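PDB 3S9V: abietadiene synthase, chloroplastic from Abies grandis, which belongs to the terpene synthases, a family of largely helical enzymes, and combines an N-terminal terpene synthase domain with a metal-binding one. Local coordinates for residues A[364-367]-A[368-371]; A[379-382]-A[383-387]; A[389-392]-A[393-397]; A[721-724]-A[725-729]. All coordinates share one frame; numbering follows the deposited sequence.

Contact 1 (A[364-367]-A[368-371])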
# COMPACT_ATOMS: atom_id res chain seq x y z
N THR A 364 10.80 6.72 -1.00
CA THR A 364 9.84 6.16 -0.06
C THR A 364 8.55 6.98 0.02
O THR A 364 7.46 6.43 -0.16
CB THR A 364 10.47 6.03 1.34
OG1 THR A 364 11.57 5.11 1.27
CG2 THR A 364 9.46 5.51 2.33
N ASP A 365 8.65 8.28 0.26
CA ASP A 365 7.43 9.09 0.34
C ASP A 365 6.69 9.26 -0.99
O ASP A 365 5.46 9.22 -1.01
CB ASP A 365 7.72 10.46 0.97
CG ASP A 365 8.93 11.15 0.37
OD1 ASP A 365 10.05 10.61 0.52
OD2 ASP A 365 8.75 12.23 -0.23
N MET A 366 7.40 9.44 -2.10
CA MET A 366 6.71 9.58 -3.38
C MET A 366 5.97 8.28 -3.65
O MET A 366 4.91 8.28 -4.27
CB MET A 366 7.67 9.90 -4.54
CG MET A 366 8.21 11.34 -4.57
SD MET A 366 6.97 12.67 -4.63
CE MET A 366 6.69 12.92 -2.89
N LEU A 367 6.54 7.17 -3.18
CA LEU A 367 5.90 5.88 -3.38
C LEU A 367 4.56 5.79 -2.64
O LEU A 367 3.56 5.37 -3.23
CB LEU A 367 6.80 4.73 -2.93
CG LEU A 367 6.09 3.37 -2.94
CD1 LEU A 367 5.52 3.10 -4.33
CD2 LEU A 367 7.05 2.26 -2.53
N ASN A 368 4.53 6.17 -1.37
CA ASN A 368 3.28 6.10 -0.63
C ASN A 368 2.26 7.09 -1.20
O ASN A 368 1.05 6.84 -1.16
CB ASN A 368 3.51 6.35 0.86
CG ASN A 368 4.26 5.20 1.52
OD1 ASN A 368 3.95 4.04 1.29
ND2 ASN A 368 5.25 5.53 2.35
N VAL A 369 2.75 8.19 -1.75
CA VAL A 369 1.89 9.19 -2.36
C VAL A 369 1.31 8.58 -3.64
O VAL A 369 0.14 8.79 -3.96
CB VAL A 369 2.66 10.49 -2.71
CG1 VAL A 369 1.81 11.40 -3.58
CG2 VAL A 369 3.06 11.23 -1.43
N ASN A 370 2.12 7.82 -4.37
CA ASN A 370 1.67 7.19 -5.61
C ASN A 370 0.57 6.16 -5.36
O ASN A 370 -0.43 6.11 -6.07
CB ASN A 370 2.85 6.54 -6.36
CG ASN A 370 2.40 5.80 -7.61
OD1 ASN A 370 1.99 4.65 -7.56
ND2 ASN A 370 2.47 6.48 -8.75
N ARG A 371 0.76 5.33 -4.34
CA ARG A 371 -0.24 4.32 -3.99
C ARG A 371 -1.55 5.03 -3.66
O ARG A 371 -2.63 4.60 -4.09
CB ARG A 371 0.23 3.51 -2.78
CG ARG A 371 1.45 2.63 -3.05
CD ARG A 371 2.04 2.10 -1.75
NE ARG A 371 1.14 1.14 -1.12
CZ ARG A 371 1.12 0.86 0.18
NH1 ARG A 371 1.95 1.48 1.01
NH2 ARG A 371 0.26 -0.03 0.64
O HOH W 1 6.83 3.23 0.57
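Asn-368 follows Thr-364 by one helical turn, and Asn-368 N gives its hydrogen to Thr-364 O at 3.2 Å, the first of four i to i+4 bonds across the two segments. The rungs that follow are Val-369 N to Asp-365 O, Asn-370 N to Met-366 O and Arg-371 N to Leu-367 O. Asn-370 N to Met-366 O is the shortest of the four at 2.8 Å, though it is also the most bent, at 144°.

Among the side chains, one polar link runs along the helix, from Arg-371 back to Asn-368. Arg-371 NH1 donates to Asn-368 OD1 over 3.3 Å, and the amide oxygen lies at the edge of the guanidinium, in its plane. A bend at chi3 (68°) brings the guanidinium round to that oxygen. A water adds a looser bridge, donating weakly to both Thr-364 O and Asn-368 OD1. Asn-368 ND2 bonds to Asp-321, while Arg-371 NH2 forms a salt bridge with Asp-278.

This is plain alpha-helical i to i+4 geometry in a mostly buried part of helix 363-373, in the terpene synthase N-terminal domain, with helices 320-332 and 413-422 touching different residues of it.

Apolar contact is modest. Met-366 CE reaches Val-369 CG2 at 4.3 Å, and Leu-367 CD1 comes equally near Arg-371 CG, also 4.3 Å. The tighter approach is to backbone: Val-369 CG2, set beside its own backbone N (CG1 anti to that N, chi1 169°), rests 3.2 Å from Asp-365 O. Leu-367 itself packs against Ile-413 and Ala-420.

Contact 2 (A[379-382]-A[383-387])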
# COMPACT_ATOMS: atom_id res chain seq x y z
N GLY A 379 -13.45 13.71 -10.24
CA GLY A 379 -13.30 15.12 -9.91
C GLY A 379 -12.20 15.49 -8.94
O GLY A 379 -12.06 16.66 -8.59
N GLU A 380 -11.40 14.53 -8.50
CA GLU A 380 -10.32 14.86 -7.57
C GLU A 380 -9.05 15.15 -8.36
O GLU A 380 -8.13 14.32 -8.43
CB GLU A 380 -10.11 13.73 -6.57
CG GLU A 380 -11.37 13.43 -5.76
CD GLU A 380 -11.13 12.53 -4.57
OE1 GLU A 380 -10.46 11.49 -4.73
OE2 GLU A 380 -11.62 12.85 -3.47
N THR A 381 -9.01 16.33 -8.96
CA THR A 381 -7.87 16.78 -9.77
C THR A 381 -6.52 16.63 -9.06
O THR A 381 -5.53 16.24 -9.68
CB THR A 381 -8.05 18.26 -10.18
OG1 THR A 381 -9.22 18.38 -11.00
CG2 THR A 381 -6.85 18.75 -10.96
N ILE A 382 -6.47 16.93 -7.77
CA ILE A 382 -5.23 16.83 -7.01
C ILE A 382 -4.64 15.41 -7.05
O ILE A 382 -3.43 15.26 -7.14
CB ILE A 382 -5.44 17.25 -5.53
CG1 ILE A 382 -4.09 17.38 -4.83
CG2 ILE A 382 -6.30 16.23 -4.81
CD1 ILE A 382 -3.25 18.53 -5.33
N MET A 383 -5.49 14.39 -6.99
CA MET A 383 -5.03 13.01 -7.01
C MET A 383 -4.42 12.66 -8.36
O MET A 383 -3.48 11.88 -8.44
CB MET A 383 -6.19 12.05 -6.70
CG MET A 383 -6.76 12.17 -5.28
SD MET A 383 -5.66 11.55 -3.96
CE MET A 383 -6.39 9.96 -3.66
N GLU A 384 -4.97 13.23 -9.43
CA GLU A 384 -4.46 13.00 -10.77
C GLU A 384 -3.07 13.63 -10.88
O GLU A 384 -2.14 13.04 -11.41
CB GLU A 384 -5.39 13.64 -11.80
CG GLU A 384 -5.09 13.28 -13.25
CD GLU A 384 -5.95 14.08 -14.22
OE1 GLU A 384 -7.18 14.19 -13.98
OE2 GLU A 384 -5.40 14.59 -15.22
N GLU A 385 -2.94 14.85 -10.36
CA GLU A 385 -1.65 15.54 -10.38
C GLU A 385 -0.62 14.77 -9.55
O GLU A 385 0.54 14.68 -9.93
CB GLU A 385 -1.78 16.96 -9.82
CG GLU A 385 -2.88 17.80 -10.47
CD GLU A 385 -2.91 19.23 -9.95
OE1 GLU A 385 -3.01 19.43 -8.72
OE2 GLU A 385 -2.84 20.16 -10.79
N ALA A 386 -1.06 14.22 -8.41
CA ALA A 386 -0.16 13.46 -7.54
C ALA A 386 0.31 12.22 -8.29
O ALA A 386 1.48 11.87 -8.23
CB ALA A 386 -0.86 13.05 -6.24
N LYS A 387 -0.61 11.58 -8.99
CA LYS A 387 -0.28 10.38 -9.76
C LYS A 387 0.79 10.70 -10.81
O LYS A 387 1.77 9.97 -10.95
CB LYS A 387 -1.54 9.84 -10.45
CG LYS A 387 -1.30 8.61 -11.32
CD LYS A 387 -2.49 8.32 -12.25
CE LYS A 387 -3.73 7.87 -11.48
NZ LYS A 387 -4.88 7.55 -12.38
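Glu-380 and Met-383 lie side by side and point the same way, one turn apart at the start of helix 381-397. Both have CG beside the backbone N and anti to the carbonyl carbon (chi1 -59° and -66°), and the two chains run together: Met-383 CG sits 3.9 Å from Glu-380 CB and 3.8 Å from Glu-380 OE1. Bends at chi2 and chi3 turn the methionine off toward helix 363-373, where it meets Cys-372. The glutamate stays extended, and its OE1 is gripped by a salt bridge to Arg-331 and a hydrogen bond from Phe-377 N.

Ile-382 and Glu-385 meet at about a right angle, with the methyl tip CD1 of the isoleucine 3.5 Å from Glu-385 OE1. That oxygen is also paired with Arg-346, whose side chain touches Ile-382 too, so an apolar side chain flanks the ion pair. Thr-381 slants across the same glutamate: its methyl CG2 comes within 4.1 Å of Glu-385 CD, while Glu-385 CG rests 3.2 Å from Thr-381 O, the acceptor of a good bond from Glu-385 N.

The backbone is less regular at the very start. Glu-380 O receives weak bonds from both Met-383 N and Glu-384 N, and full i to i+4 bonding begins with Glu-385 N to Thr-381 O and Ala-386 N to Ile-382 O, 2.9 Å. Just ahead, Thr-381 N bonds weakly to Gly-379 O. The arrangement is that of a helix N-terminus entered through an inverse gamma turn, with Glu-380 at the turn's centre and in the N-cap position.

Contact 3 (A[389-392]-A[393-397])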
# COMPACT_ATOMS: atom_id res chain seq x y z
N CYS A 389 3.00 13.36 -11.02
CA CYS A 389 4.27 13.77 -10.41
C CYS A 389 5.03 12.57 -9.85
O CYS A 389 6.21 12.41 -10.12
CB CYS A 389 4.02 14.78 -9.28
SG CYS A 389 5.44 15.08 -8.17
N THR A 390 4.35 11.75 -9.06
CA THR A 390 5.00 10.59 -8.47
C THR A 390 5.48 9.59 -9.52
O THR A 390 6.55 9.00 -9.37
CB THR A 390 4.08 9.86 -7.44
OG1 THR A 390 2.84 9.48 -8.05
CG2 THR A 390 3.81 10.77 -6.25
N GLU A 391 4.70 9.41 -10.58
CA GLU A 391 5.11 8.48 -11.63
C GLU A 391 6.41 8.94 -12.29
O GLU A 391 7.34 8.15 -12.45
CB GLU A 391 4.02 8.34 -12.70
CG GLU A 391 3.10 7.16 -12.46
CD GLU A 391 2.24 6.83 -13.68
OE1 GLU A 391 1.33 7.62 -14.00
OE2 GLU A 391 2.50 5.78 -14.32
N ARG A 392 6.48 10.21 -12.69
CA ARG A 392 7.69 10.71 -13.32
C ARG A 392 8.88 10.63 -12.38
O ARG A 392 10.00 10.31 -12.79
CB ARG A 392 7.49 12.15 -13.80
CG ARG A 392 6.64 12.25 -15.07
CD ARG A 392 6.53 13.66 -15.62
NE ARG A 392 5.59 14.50 -14.89
CZ ARG A 392 5.86 15.12 -13.74
NH1 ARG A 392 7.06 14.99 -13.19
NH2 ARG A 392 4.93 15.86 -13.15
N TYR A 393 8.64 10.89 -11.10
CA TYR A 393 9.71 10.85 -10.12
C TYR A 393 10.17 9.43 -9.78
O TYR A 393 11.37 9.18 -9.64
CB TYR A 393 9.28 11.58 -8.85
CG TYR A 393 10.30 11.51 -7.74
CD1 TYR A 393 10.41 10.37 -6.94
CD2 TYR A 393 11.16 12.58 -7.49
CE1 TYR A 393 11.35 10.29 -5.93
CE2 TYR A 393 12.11 12.51 -6.48
CZ TYR A 393 12.19 11.37 -5.70
OH TYR A 393 13.12 11.30 -4.68
N LEU A 394 9.24 8.49 -9.65
CA LEU A 394 9.62 7.12 -9.32
C LEU A 394 10.34 6.45 -10.48
O LEU A 394 11.30 5.71 -10.26
CB LEU A 394 8.39 6.29 -8.93
CG LEU A 394 7.79 6.61 -7.55
CD1 LEU A 394 6.55 5.77 -7.33
CD2 LEU A 394 8.82 6.36 -6.45
N ARG A 395 9.90 6.73 -11.70
CA ARG A 395 10.53 6.15 -12.89
C ARG A 395 11.92 6.71 -13.12
O ARG A 395 12.82 6.01 -13.57
CB ARG A 395 9.67 6.37 -14.13
CG ARG A 395 8.44 5.48 -14.15
CD ARG A 395 7.65 5.60 -15.43
NE ARG A 395 6.47 4.73 -15.41
CZ ARG A 395 6.52 3.40 -15.36
NH1 ARG A 395 7.68 2.76 -15.34
NH2 ARG A 395 5.39 2.70 -15.33
N ASN A 396 12.10 7.99 -12.80
CA ASN A 396 13.41 8.59 -12.97
C ASN A 396 14.34 8.09 -11.86
O ASN A 396 15.56 8.13 -11.99
CB ASN A 396 13.31 10.11 -12.93
CG ASN A 396 14.61 10.78 -13.32
OD1 ASN A 396 15.07 10.67 -14.46
ND2 ASN A 396 15.22 11.49 -12.38
N ALA A 397 13.75 7.62 -10.76
CA ALA A 397 14.53 7.12 -9.63
C ALA A 397 15.01 5.68 -9.85
O ALA A 397 16.10 5.32 -9.40
CB ALA A 397 13.70 7.20 -8.36
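Arg-395 reaches back over Glu-391 and can be traced outward atom by atom. Its CB lies 3.4 Å from Glu-391 O, the same carbonyl that accepts the hydrogen of Arg-395 N. CG stays equally near, also 3.4 Å from Glu-391 O, because the first torsion (chi1 -74°) lays it beside the backbone N and so over the preceding turn. CD begins to leave, at 3.9 Å from that oxygen. From CG to NE the chain is extended, and NE lies 4.2 Å from Glu-391 OE2. Beyond it NH2 is 4.3 Å from the same OE2, while NH1 points further off. This carboxylate oxygen stands at the edge of the guanidinium and near its plane, but the separation is too long for a salt bridge; the two opposite charges would be expected to attract only at a distance. Leu-421 of helix 413-422 touches both Glu-391 and Arg-395.

Leu-394 follows a similar course against the turn before it. Its CB and CG hug Thr-390 O, CG at 3.2 Å, while the side chain packs on Val-417 and Leu-421. Tyr-393 starts beside Cys-389 O but its CG is anti to the backbone N (chi1 176°), and the ring swings away from the preceding turn toward Arg-361. On the exposed side Arg-392 bends at chi3 and finds its salt-bridge partner in Glu-351.

Bonds from Tyr-393 N, Leu-394 N and Arg-395 N are regular. The weak sharing of Ala-397 N between Tyr-393 O and Leu-394 O marks the last turn of alpha helix 381-397, where the i to i+4 pattern gives out.

Contact 4 (A[721-724]-A[725-729])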
# COMPACT_ATOMS: atom_id res chain seq x y z
N SER A 721 -10.01 6.61 -21.96
CA SER A 721 -10.47 7.71 -21.12
C SER A 721 -11.79 7.33 -20.43
O SER A 721 -11.95 7.54 -19.23
CB SER A 721 -10.66 8.96 -21.97
OG SER A 721 -10.86 10.10 -21.14
N VAL A 722 -12.72 6.78 -21.21
CA VAL A 722 -14.01 6.35 -20.68
C VAL A 722 -13.80 5.27 -19.62
O VAL A 722 -14.42 5.31 -18.55
CB VAL A 722 -14.91 5.78 -21.81
CG1 VAL A 722 -16.23 5.29 -21.23
CG2 VAL A 722 -15.17 6.85 -22.85
N MET A 723 -12.92 4.32 -19.91
CA MET A 723 -12.63 3.23 -18.99
C MET A 723 -12.12 3.80 -17.69
O MET A 723 -12.59 3.43 -16.61
CB MET A 723 -11.58 2.29 -19.58
CG MET A 723 -11.37 1.00 -18.80
SD MET A 723 -10.02 -0.00 -19.52
CE MET A 723 -8.65 0.69 -18.66
N GLU A 724 -11.16 4.72 -17.79
CA GLU A 724 -10.57 5.36 -16.62
C GLU A 724 -11.57 6.11 -15.75
O GLU A 724 -11.54 5.99 -14.53
CB GLU A 724 -9.46 6.32 -17.06
CG GLU A 724 -8.22 5.64 -17.61
CD GLU A 724 -7.63 4.63 -16.65
OE1 GLU A 724 -7.41 4.99 -15.47
OE2 GLU A 724 -7.38 3.48 -17.07
N ASN A 725 -12.44 6.90 -16.37
CA ASN A 725 -13.42 7.64 -15.58
C ASN A 725 -14.35 6.64 -14.90
O ASN A 725 -14.78 6.85 -13.78
CB ASN A 725 -14.22 8.60 -16.46
CG ASN A 725 -13.35 9.69 -17.06
OD1 ASN A 725 -12.54 10.31 -16.37
ND2 ASN A 725 -13.53 9.94 -18.36
N ALA A 726 -14.62 5.53 -15.60
CA ALA A 726 -15.48 4.48 -15.07
C ALA A 726 -14.82 3.79 -13.88
O ALA A 726 -15.49 3.43 -12.91
CB ALA A 726 -15.78 3.46 -16.16
N LEU A 727 -13.51 3.60 -13.96
CA LEU A 727 -12.77 2.95 -12.88
C LEU A 727 -12.75 3.88 -11.67
O LEU A 727 -12.77 3.43 -10.51
CB LEU A 727 -11.34 2.62 -13.31
CG LEU A 727 -11.11 1.36 -14.14
CD1 LEU A 727 -9.70 1.35 -14.70
CD2 LEU A 727 -11.36 0.13 -13.27
N GLU A 728 -12.70 5.17 -11.95
CA GLU A 728 -12.68 6.17 -10.90
C GLU A 728 -14.04 6.17 -10.21
O GLU A 728 -14.12 6.24 -8.98
CB GLU A 728 -12.37 7.54 -11.52
CG GLU A 728 -11.82 8.56 -10.56
CD GLU A 728 -10.98 9.61 -11.27
OE1 GLU A 728 -11.47 10.20 -12.26
OE2 GLU A 728 -9.83 9.85 -10.83
N GLU A 729 -15.11 6.08 -10.99
CA GLU A 729 -16.45 6.04 -10.43
C GLU A 729 -16.62 4.73 -9.66
O GLU A 729 -17.29 4.69 -8.62
CB GLU A 729 -17.51 6.15 -11.54
CG GLU A 729 -18.94 6.14 -10.96
CD GLU A 729 -20.03 6.52 -11.96
OE1 GLU A 729 -21.22 6.36 -11.60
OE2 GLU A 729 -19.72 6.97 -13.09
O HOH W 2 -10.14 9.64 -18.13
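Ser-721 and Asn-725 share a water that satisfies three polar atoms at once. It donates to Ser-721 O at 3.0 Å and to Asn-725 OD1 at 3.1 Å, and accepts from Ser-721 OG. The serine carbonyl therefore has two donors, since Asn-725 N also bonds to it in the usual i to i+4 manner, nearly straight at 163°. Asn-725 ND2 comes just as close, 3.0 Å from Ser-721 O, but at an angle too poor for a hydrogen bond; the amide oxygen carries the link through the water instead.

Further along, Val-722 O takes Ala-726 N, Glu-724 O takes Glu-728 N, and Met-723 O takes Leu-727 N at 2.8 Å, the donor lying in the carbonyl plane. Met-723 and Leu-727 run side by side in the same direction, CE meeting CD1 at 4.1 Å. Leu-727 CD1 also lies 3.9 Å from Glu-724 OE2, whose chain slants across it.

The carboxylate of Glu-728 bonds to Ser-376 OG, and that of Glu-729 pairs with Arg-669. Within the metal-binding domain, helix 712-736 packs Val-722, Met-723 and Ala-726 on helix 669-693, while Met-723 and Leu-727 meet Gln-755 of helix 741-757.

In the fold
Contacts 1, 2 and 3 belong to two successive helices, 363-373 and 381-397, packed on one another. Contact 3 sits closest to contact 1, about 10 Å between centres: Asn-370 ND2 probably bonds to Thr-390 OG1 at 3.1 Å, and Met-366 CG packs 3.4 Å from Tyr-393 CD1. Contact 2, at the other end of helix 381-397, touches contact 1 through Val-369 CG1 and Ala-386 CB, 4.1 Å apart. Contact 4 belongs to the metal-binding part of the chain, its centre about 14 Å from that of contact 2, with nearest atoms about 5 Å apart. Ser-376 spans this gap, touching Met-383 and bonding to Glu-728.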